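Local coordinates for protein aminotransferase class-III (Ochrobactrum anthropi, PDB 5GHG) that probably transfers amino groups between amines and keto acids, ketones or aldehydes as an omega-transaminase, using a pyridoxal phosphate cofactor held here in its aminated form, at residues H185-G190 and V371-G376; E197-R202 and V235-Y240. The protein carries 1 engineered substitution. One frame throughout, in Å; residues are numbered along the deposited sequence.

Contact 1: residues H185-G190 and V371-G376; sequences HFYREG and VGEVRG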
ATOM      1  N   HIS B 185      18.374  22.840   0.409  1.00  3.98           N
ATOM      2  CA  HIS B 185      19.093  22.788  -0.867  1.00  4.11           C
ATOM      3  C   HIS B 185      19.846  24.101  -1.070  1.00  3.49           C
ATOM      4  O   HIS B 185      19.272  25.086  -1.534  1.00  3.56           O
ATOM      5  CB  HIS B 185      18.153  22.536  -2.043  1.00  4.22           C
ATOM      6  CG  HIS B 185      18.882  22.254  -3.330  1.00  5.03           C
ATOM      7  ND1 HIS B 185      18.258  22.255  -4.552  1.00  4.32           N
ATOM      8  CD2 HIS B 185      20.184  21.977  -3.575  1.00  5.47           C
ATOM      9  CE1 HIS B 185      19.136  21.974  -5.494  1.00  6.61           C
ATOM     10  NE2 HIS B 185      20.312  21.800  -4.929  1.00  5.58           N
ATOM     11  N   PHE B 186      21.134  24.098  -0.737  1.00  4.37           N
ATOM     12  CA  PHE B 186      21.909  25.338  -0.713  1.00  5.05           C
ATOM     13  C   PHE B 186      21.942  26.005  -2.092  1.00  6.54           C
ATOM     14  O   PHE B 186      21.771  27.225  -2.211  1.00  5.28           O
ATOM     15  CB  PHE B 186      23.316  25.042  -0.198  1.00  6.93           C
ATOM     16  CG  PHE B 186      24.209  26.245  -0.119  1.00  8.14           C
ATOM     17  CD1 PHE B 186      23.841  27.355   0.617  1.00  6.58           C
ATOM     18  CD2 PHE B 186      25.448  26.238  -0.756  1.00 10.67           C
ATOM     19  CE1 PHE B 186      24.678  28.466   0.706  1.00  8.71           C
ATOM     20  CE2 PHE B 186      26.298  27.349  -0.669  1.00 10.50           C
ATOM     21  CZ  PHE B 186      25.899  28.465   0.064  1.00  8.38           C
ATOM     22  N   TYR B 187      22.138  25.214  -3.143  1.00  6.08           N
ATOM     23  CA  TYR B 187      22.207  25.761  -4.497  1.00  7.13           C
ATOM     24  C   TYR B 187      20.945  26.525  -4.878  1.00  6.36           C
ATOM     25  O   TYR B 187      21.012  27.521  -5.605  1.00  6.27           O
ATOM     26  CB  TYR B 187      22.463  24.609  -5.487  1.00  5.89           C
ATOM     27  CG  TYR B 187      22.496  25.015  -6.950  1.00  8.15           C
ATOM     28  CD1 TYR B 187      23.555  25.759  -7.458  1.00  9.07           C
ATOM     29  CD2 TYR B 187      21.498  24.609  -7.828  1.00  6.74           C
ATOM     30  CE1 TYR B 187      23.600  26.116  -8.809  1.00  7.57           C
ATOM     31  CE2 TYR B 187      21.537  24.960  -9.173  1.00  7.66           C
ATOM     32  CZ  TYR B 187      22.588  25.710  -9.657  1.00  8.04           C
ATOM     33  OH  TYR B 187      22.635  26.066 -10.982  1.00  8.08           O
ATOM     34  N   ARG B 188      19.785  26.051  -4.442  1.00  5.32           N
ATOM     35  CA  ARG B 188      18.522  26.694  -4.807  1.00  6.00           C
ATOM     36  C   ARG B 188      17.964  27.632  -3.740  1.00  8.54           C
ATOM     37  O   ARG B 188      17.065  28.413  -4.033  1.00  9.38           O
ATOM     38  CB  ARG B 188      17.464  25.628  -5.139  1.00  8.40           C
ATOM     39  CG  ARG B 188      17.643  24.984  -6.528  1.00  8.72           C
ATOM     40  CD  ARG B 188      17.308  25.981  -7.624  1.00 11.30           C
ATOM     41  NE  ARG B 188      17.761  25.547  -8.942  1.00 10.71           N
ATOM     42  CZ  ARG B 188      17.794  26.343 -10.019  1.00 11.10           C
ATOM     43  NH1 ARG B 188      17.396  27.600  -9.914  1.00  8.93           N
ATOM     44  NH2 ARG B 188      18.237  25.890 -11.181  1.00  8.57           N
ATOM     45  N   GLU B 189      18.442  27.543  -2.497  1.00  7.79           N
ATOM     46  CA  GLU B 189      17.832  28.303  -1.409  1.00  8.23           C
ATOM     47  C   GLU B 189      18.777  29.269  -0.731  1.00  9.75           C
ATOM     48  O   GLU B 189      18.304  30.164  -0.028  1.00 10.52           O
ATOM     49  CB  GLU B 189      17.252  27.354  -0.343  1.00  8.74           C
ATOM     50  CG  GLU B 189      16.115  26.472  -0.844  1.00  9.46           C
ATOM     51  CD  GLU B 189      14.834  27.241  -1.024  1.00 17.57           C
ATOM     52  OE1 GLU B 189      13.933  26.735  -1.724  1.00 21.13           O
ATOM     53  OE2 GLU B 189      14.727  28.352  -0.449  1.00 16.97           O
ATOM     54  N   GLY B 190      20.084  29.102  -0.892  1.00  7.15           N
ATOM     55  CA  GLY B 190      21.024  29.984  -0.220  1.00  8.01           C
ATOM     56  C   GLY B 190      20.896  31.399  -0.748  1.00 13.83           C
ATOM     57  O   GLY B 190      20.650  31.619  -1.927  1.00  9.35           O
ATOM     58  N   VAL B 371      25.845  22.268 -16.898  1.00  5.63           N
ATOM     59  CA  VAL B 371      25.766  21.669 -15.566  1.00  6.62           C
ATOM     60  C   VAL B 371      25.756  22.812 -14.535  1.00  7.39           C
ATOM     61  O   VAL B 371      26.741  23.538 -14.393  1.00  7.12           O
ATOM     62  CB  VAL B 371      26.892  20.689 -15.326  1.00  4.83           C
ATOM     63  CG1 VAL B 371      26.934  20.272 -13.844  1.00  4.77           C
ATOM     64  CG2 VAL B 371      26.716  19.442 -16.211  1.00  4.69           C
ATOM     65  N   GLY B 372      24.644  22.962 -13.818  1.00  7.40           N
ATOM     66  CA  GLY B 372      24.564  23.960 -12.772  1.00  5.32           C
ATOM     67  C   GLY B 372      25.154  23.471 -11.468  1.00  7.29           C
ATOM     68  O   GLY B 372      25.844  24.221 -10.772  1.00  5.22           O
ATOM     69  N   GLU B 373      24.884  22.212 -11.118  1.00  5.58           N
ATOM     70  CA  GLU B 373      25.415  21.624  -9.882  1.00  5.36           C
ATOM     71  C   GLU B 373      25.513  20.126 -10.025  1.00  5.65           C
ATOM     72  O   GLU B 373      24.618  19.481 -10.587  1.00  5.24           O
ATOM     73  CB  GLU B 373      24.493  21.938  -8.681  1.00  5.39           C
ATOM     74  CG  GLU B 373      24.975  21.303  -7.375  1.00  5.98           C
ATOM     75  CD  GLU B 373      24.085  21.628  -6.177  1.00  6.96           C
ATOM     76  OE1 GLU B 373      22.843  21.501  -6.289  1.00  8.06           O
ATOM     77  OE2 GLU B 373      24.614  22.024  -5.128  1.00 12.15           O
ATOM     78  N   VAL B 374      26.584  19.561  -9.481  1.00  4.12           N
ATOM     79  CA  VAL B 374      26.670  18.132  -9.218  1.00  5.69           C
ATOM     80  C   VAL B 374      26.619  17.959  -7.706  1.00  5.11           C
ATOM     81  O   VAL B 374      27.378  18.602  -6.986  1.00  4.97           O
ATOM     82  CB  VAL B 374      27.959  17.527  -9.814  1.00  5.98           C
ATOM     83  CG1 VAL B 374      28.056  16.043  -9.489  1.00  4.37           C
ATOM     84  CG2 VAL B 374      28.013  17.791 -11.319  1.00  6.69           C
ATOM     85  N   ARG B 375      25.712  17.109  -7.227  1.00  3.65           N
ATOM     86  CA  ARG B 375      25.585  16.824  -5.804  1.00  4.82           C
ATOM     87  C   ARG B 375      25.378  15.322  -5.599  1.00  6.25           C
ATOM     88  O   ARG B 375      24.902  14.622  -6.491  1.00  3.94           O
ATOM     89  CB  ARG B 375      24.424  17.618  -5.190  1.00  6.05           C
ATOM     90  CG  ARG B 375      23.106  17.485  -5.940  1.00  3.57           C
ATOM     91  CD  ARG B 375      22.028  18.389  -5.338  1.00  3.84           C
ATOM     92  NE  ARG B 375      20.732  18.197  -6.023  1.00  4.28           N
ATOM     93  CZ  ARG B 375      20.276  18.956  -7.008  1.00  4.06           C
ATOM     94  NH1 ARG B 375      21.008  19.968  -7.472  1.00  4.36           N
ATOM     95  NH2 ARG B 375      19.113  18.688  -7.566  1.00  5.07           N
ATOM     96  N   GLY B 376      25.745  14.824  -4.424  1.00  4.45           N
ATOM     97  CA  GLY B 376      25.603  13.412  -4.154  1.00  4.07           C
ATOM     98  C   GLY B 376      26.536  12.938  -3.054  1.00  7.12           C
ATOM     99  O   GLY B 376      27.513  13.593  -2.697  1.00  5.45           O
TER
HETATM  100  O   HOH W   1      23.419  22.474  -2.777  1.00  7.78           O

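Contact 2: residues E197-R202 and V235-Y240; sequences EQFATR and VPPKTY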
ATOM      1  N   GLU B 197      27.317  26.698   5.785  1.00  6.07           N
ATOM      2  CA  GLU B 197      27.023  26.526   7.193  1.00  8.69           C
ATOM      3  C   GLU B 197      26.083  27.613   7.726  1.00  6.13           C
ATOM      4  O   GLU B 197      25.288  27.349   8.632  1.00  6.52           O
ATOM      5  CB  GLU B 197      28.308  26.465   8.023  1.00 10.61           C
ATOM      6  CG  GLU B 197      29.108  25.187   7.789  1.00 20.49           C
ATOM      7  CD  GLU B 197      30.240  24.982   8.805  1.00 24.98           C
ATOM      8  OE1 GLU B 197      31.063  24.051   8.603  1.00 29.65           O
ATOM      9  OE2 GLU B 197      30.287  25.735   9.800  1.00 28.32           O
ATOM     10  N   GLN B 198      26.166  28.825   7.194  1.00  5.49           N
ATOM     11  CA  GLN B 198      25.219  29.856   7.587  1.00  6.43           C
ATOM     12  C   GLN B 198      23.809  29.470   7.150  1.00  7.00           C
ATOM     13  O   GLN B 198      22.841  29.686   7.877  1.00  4.99           O
ATOM     14  CB  GLN B 198      25.621  31.211   6.995  1.00  7.93           C
ATOM     15  CG  GLN B 198      24.667  32.361   7.306  1.00  7.08           C
ATOM     16  CD  GLN B 198      24.439  32.594   8.788  1.00 17.23           C
ATOM     17  OE1 GLN B 198      23.297  32.840   9.242  1.00 21.68           O
ATOM     18  NE2 GLN B 198      25.499  32.517   9.555  1.00 12.30           N
ATOM     19  N   PHE B 199      23.694  28.888   5.956  1.00  4.93           N
ATOM     20  CA  PHE B 199      22.402  28.419   5.470  1.00  5.38           C
ATOM     21  C   PHE B 199      21.832  27.338   6.402  1.00  3.82           C
ATOM     22  O   PHE B 199      20.643  27.331   6.695  1.00  4.38           O
ATOM     23  CB  PHE B 199      22.592  27.898   4.041  1.00  4.90           C
ATOM     24  CG  PHE B 199      21.400  27.227   3.455  1.00  5.31           C
ATOM     25  CD1 PHE B 199      20.200  27.919   3.290  1.00  5.75           C
ATOM     26  CD2 PHE B 199      21.480  25.910   3.016  1.00  4.98           C
ATOM     27  CE1 PHE B 199      19.109  27.294   2.715  1.00  5.79           C
ATOM     28  CE2 PHE B 199      20.379  25.293   2.441  1.00  4.78           C
ATOM     29  CZ  PHE B 199      19.211  25.977   2.291  1.00  5.51           C
ATOM     30  N   ALA B 200      22.688  26.449   6.892  1.00  2.96           N
ATOM     31  CA  ALA B 200      22.245  25.439   7.844  1.00  4.21           C
ATOM     32  C   ALA B 200      21.765  26.079   9.139  1.00  5.52           C
ATOM     33  O   ALA B 200      20.732  25.684   9.706  1.00  4.43           O
ATOM     34  CB  ALA B 200      23.365  24.451   8.115  1.00  4.42           C
ATOM     35  N   THR B 201      22.505  27.063   9.630  1.00  4.06           N
ATOM     36  CA  THR B 201      22.060  27.807  10.800  1.00  5.47           C
ATOM     37  C   THR B 201      20.707  28.453  10.551  1.00  5.34           C
ATOM     38  O   THR B 201      19.808  28.389  11.404  1.00  4.67           O
ATOM     39  CB  THR B 201      23.120  28.848  11.184  1.00  5.72           C
ATOM     40  OG1 THR B 201      24.266  28.179  11.694  1.00  6.91           O
ATOM     41  CG2 THR B 201      22.585  29.825  12.240  1.00  9.67           C
ATOM     42  N   ARG B 202      20.526  29.082   9.385  1.00  5.42           N
ATOM     43  CA  ARG B 202      19.250  29.723   9.105  1.00  5.27           C
ATOM     44  C   ARG B 202      18.108  28.694   9.053  1.00  6.13           C
ATOM     45  O   ARG B 202      16.995  28.980   9.508  1.00  5.04           O
ATOM     46  CB  ARG B 202      19.301  30.517   7.796  1.00  6.28           C
ATOM     47  CG  ARG B 202      17.939  31.050   7.386  1.00  6.29           C
ATOM     48  CD  ARG B 202      18.001  32.156   6.331  1.00  7.78           C
ATOM     49  NE  ARG B 202      18.512  31.690   5.038  1.00  8.66           N
ATOM     50  CZ  ARG B 202      17.766  31.191   4.065  1.00 11.16           C
ATOM     51  NH1 ARG B 202      18.327  30.830   2.907  1.00 10.34           N
ATOM     52  NH2 ARG B 202      16.460  31.042   4.241  1.00  8.86           N
ATOM     53  N   VAL B 235      21.303  16.926  -1.017  1.00  5.33           N
ATOM     54  CA  VAL B 235      22.211  16.646   0.095  1.00  5.16           C
ATOM     55  C   VAL B 235      22.167  17.871   0.998  1.00  5.55           C
ATOM     56  O   VAL B 235      22.346  18.998   0.517  1.00  6.20           O
ATOM     57  CB  VAL B 235      23.637  16.346  -0.397  1.00  8.18           C
ATOM     58  CG1 VAL B 235      24.553  16.024   0.767  1.00  6.82           C
ATOM     59  CG2 VAL B 235      23.622  15.206  -1.429  1.00  5.87           C
ATOM     60  N   PRO B 236      21.911  17.705   2.293  1.00  6.06           N
ATOM     61  CA  PRO B 236      21.780  18.872   3.172  1.00  6.84           C
ATOM     62  C   PRO B 236      23.147  19.496   3.394  1.00  7.11           C
ATOM     63  O   PRO B 236      24.174  18.835   3.235  1.00  4.15           O
ATOM     64  CB  PRO B 236      21.216  18.280   4.468  1.00  7.66           C
ATOM     65  CG  PRO B 236      21.741  16.858   4.484  1.00  8.12           C
ATOM     66  CD  PRO B 236      21.765  16.428   3.019  1.00  8.14           C
ATOM     67  N   PRO B 237      23.188  20.780   3.755  1.00  6.94           N
ATOM     68  CA  PRO B 237      24.482  21.418   3.984  1.00  8.48           C
ATOM     69  C   PRO B 237      25.160  20.838   5.214  1.00  9.86           C
ATOM     70  O   PRO B 237      24.530  20.226   6.084  1.00  6.55           O
ATOM     71  CB  PRO B 237      24.113  22.898   4.164  1.00  7.64           C
ATOM     72  CG  PRO B 237      22.714  22.878   4.635  1.00  6.54           C
ATOM     73  CD  PRO B 237      22.068  21.695   4.000  1.00  6.18           C
ATOM     74  N   LYS B 238      26.476  20.993   5.274  1.00  8.59           N
ATOM     75  CA  LYS B 238      27.173  20.524   6.450  1.00  9.20           C
ATOM     76  C   LYS B 238      26.678  21.283   7.683  1.00  7.89           C
ATOM     77  O   LYS B 238      26.380  22.488   7.616  1.00  5.99           O
ATOM     78  CB  LYS B 238      28.693  20.664   6.289  1.00 18.17           C
ATOM     79  CG  LYS B 238      29.183  22.001   5.818  1.00 25.29           C
ATOM     80  CD  LYS B 238      30.722  21.995   5.767  1.00 33.76           C
ATOM     81  CE  LYS B 238      31.316  23.388   5.480  1.00 36.37           C
ATOM     82  NZ  LYS B 238      31.049  23.835   4.083  1.00 39.03           N
ATOM     83  N   THR B 239      26.557  20.552   8.793  1.00  6.21           N
ATOM     84  CA  THR B 239      26.071  20.980  10.095  1.00  6.82           C
ATOM     85  C   THR B 239      24.550  21.019  10.179  1.00  5.10           C
ATOM     86  O   THR B 239      24.010  21.223  11.272  1.00  3.35           O
ATOM     87  CB  THR B 239      26.628  22.353  10.561  1.00  7.47           C
ATOM     88  OG1 THR B 239      26.032  23.425   9.818  1.00  4.91           O
ATOM     89  CG2 THR B 239      28.155  22.389  10.418  1.00 10.57           C
ATOM     90  N   TYR B 240      23.834  20.804   9.073  1.00  3.87           N
ATOM     91  CA  TYR B 240      22.375  20.859   9.113  1.00  3.96           C
ATOM     92  C   TYR B 240      21.800  19.886  10.138  1.00  2.83           C
ATOM     93  O   TYR B 240      21.017  20.274  11.018  1.00  3.85           O
ATOM     94  CB  TYR B 240      21.804  20.541   7.729  1.00  3.70           C
ATOM     95  CG  TYR B 240      20.299  20.380   7.698  1.00  2.77           C
ATOM     96  CD1 TYR B 240      19.466  21.492   7.587  1.00  3.03           C
ATOM     97  CD2 TYR B 240      19.712  19.119   7.755  1.00  3.68           C
ATOM     98  CE1 TYR B 240      18.104  21.359   7.514  1.00  4.06           C
ATOM     99  CE2 TYR B 240      18.321  18.966   7.672  1.00  3.81           C
ATOM    100  CZ  TYR B 240      17.525  20.084   7.558  1.00  4.34           C
ATOM    101  OH  TYR B 240      16.148  19.987   7.491  1.00  3.06           O
TER

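Contact 1: residues H185-G190 and V371-G376
The short helix 186-189, with His185 at its N-cap position, stands beside the edge strand 371-377, and the closest CA pair, Tyr187 and Glu373, is 7.5 Å apart. The contact joins the loop after strand 178-181 of the large-domain sheet to the other mixed sheet of the class-III aminotransferase fold. A classic beta bulge interrupts the strand where Gly372 and Glu373 both face Glu384. Glu373 has CG anti to the backbone N (chi1 178°) and an extended chain, so its carboxylate meets the His185 ring tip to tip. Its OE1 accepts two bonds. His185 NE2 donates to the syn lone pair of Glu373 OE1 at 2.9 Å, nearly straight at 169°, ring and carboxylate almost coplanar. The ring's ND1 is bonded to Arg149, consistent with NE2 being the donor. Arg375 NH1 takes the anti lone pair of Glu373 OE1 at 2.7 Å in a salt bridge, more bent at 141°, and also pairs with Glu384. His185 NE2 sits over one face of the Arg375 guanidinium, not bonded to NH1. The two donors should stabilise the charged carboxylate. The Tyr187 side chain reaches out to Glu373, whose CB lies over one ring face, 4.0 Å from the centroid, a CH-pi contact; Tyr187 OH reaches Gly372 CA at 3.4 Å. A water accepts from Tyr187 N at 3.0 Å and donates to Glu373 OE2 at 2.7 Å.

Contact 2: residues E197-R202 and V235-Y240
Ala200 presses its methyl group into the turn before helix 240-250, with CB 3.3 Å from Thr239 OG1 and 3.6 Å from Lys238 O. The backbones are close here, the CA atoms of Ala200 and Tyr240 being 4.8 Å apart. Pro237 CG lies 3.9 Å from Ala200 CB and 3.7 Å from Phe199 CD2, the Phe199 and Pro237 side chains crossing at about a right angle. Glu197 likewise crosses the exposed Lys238, its OE1 resting 3.2 Å from Lys238 CE. Glu197 OE1 and Lys238 NZ are 4.5 Å apart, beyond a salt bridge, so any attraction is probably weak. Thr239 CG2 packs on the Glu197 carboxylate carbon. The Thr239 side chain does not cap the helix that follows: its OG1 turns back to donate a very short bond of 2.4 Å to Lys238 O, and receives one from Lys243. The hydroxyl of the buried Tyr240 is hydrogen-bonded to Arg147. No hydrogen bond joins the two segments directly. Residues Pro237 to Tyr240 form a type II beta turn at the N-terminus of helix 240-250, which links the adjacent parallel strands 219-224 and 254-258 in a beta-alpha-beta crossover of the large domain of fold-type I PLP enzymes.

How the contacts relate
From the N terminus, the chain leaves strand 178-181, an edge of the sheet that includes 254-258, and passes through 185-190 into helix 196-214. Contact 2 closes the shorter loop, bringing 235-240 back onto that helix after strand 219-224. Contact 1 closes a much longer one, with 180 residues between its segments, and contact 2 is nested inside it. Contact 1 thus ties this region to the other mixed sheet, which also holds strands 380-385 and 422-425, through its edge strand 371-377, whereas contact 2 joins helix 196-214 to the entry of helix 240-250. Their centres are 13 Å apart and they touch: Phe199 packs on Phe186 and Glu189, and Val235 meets Gly376.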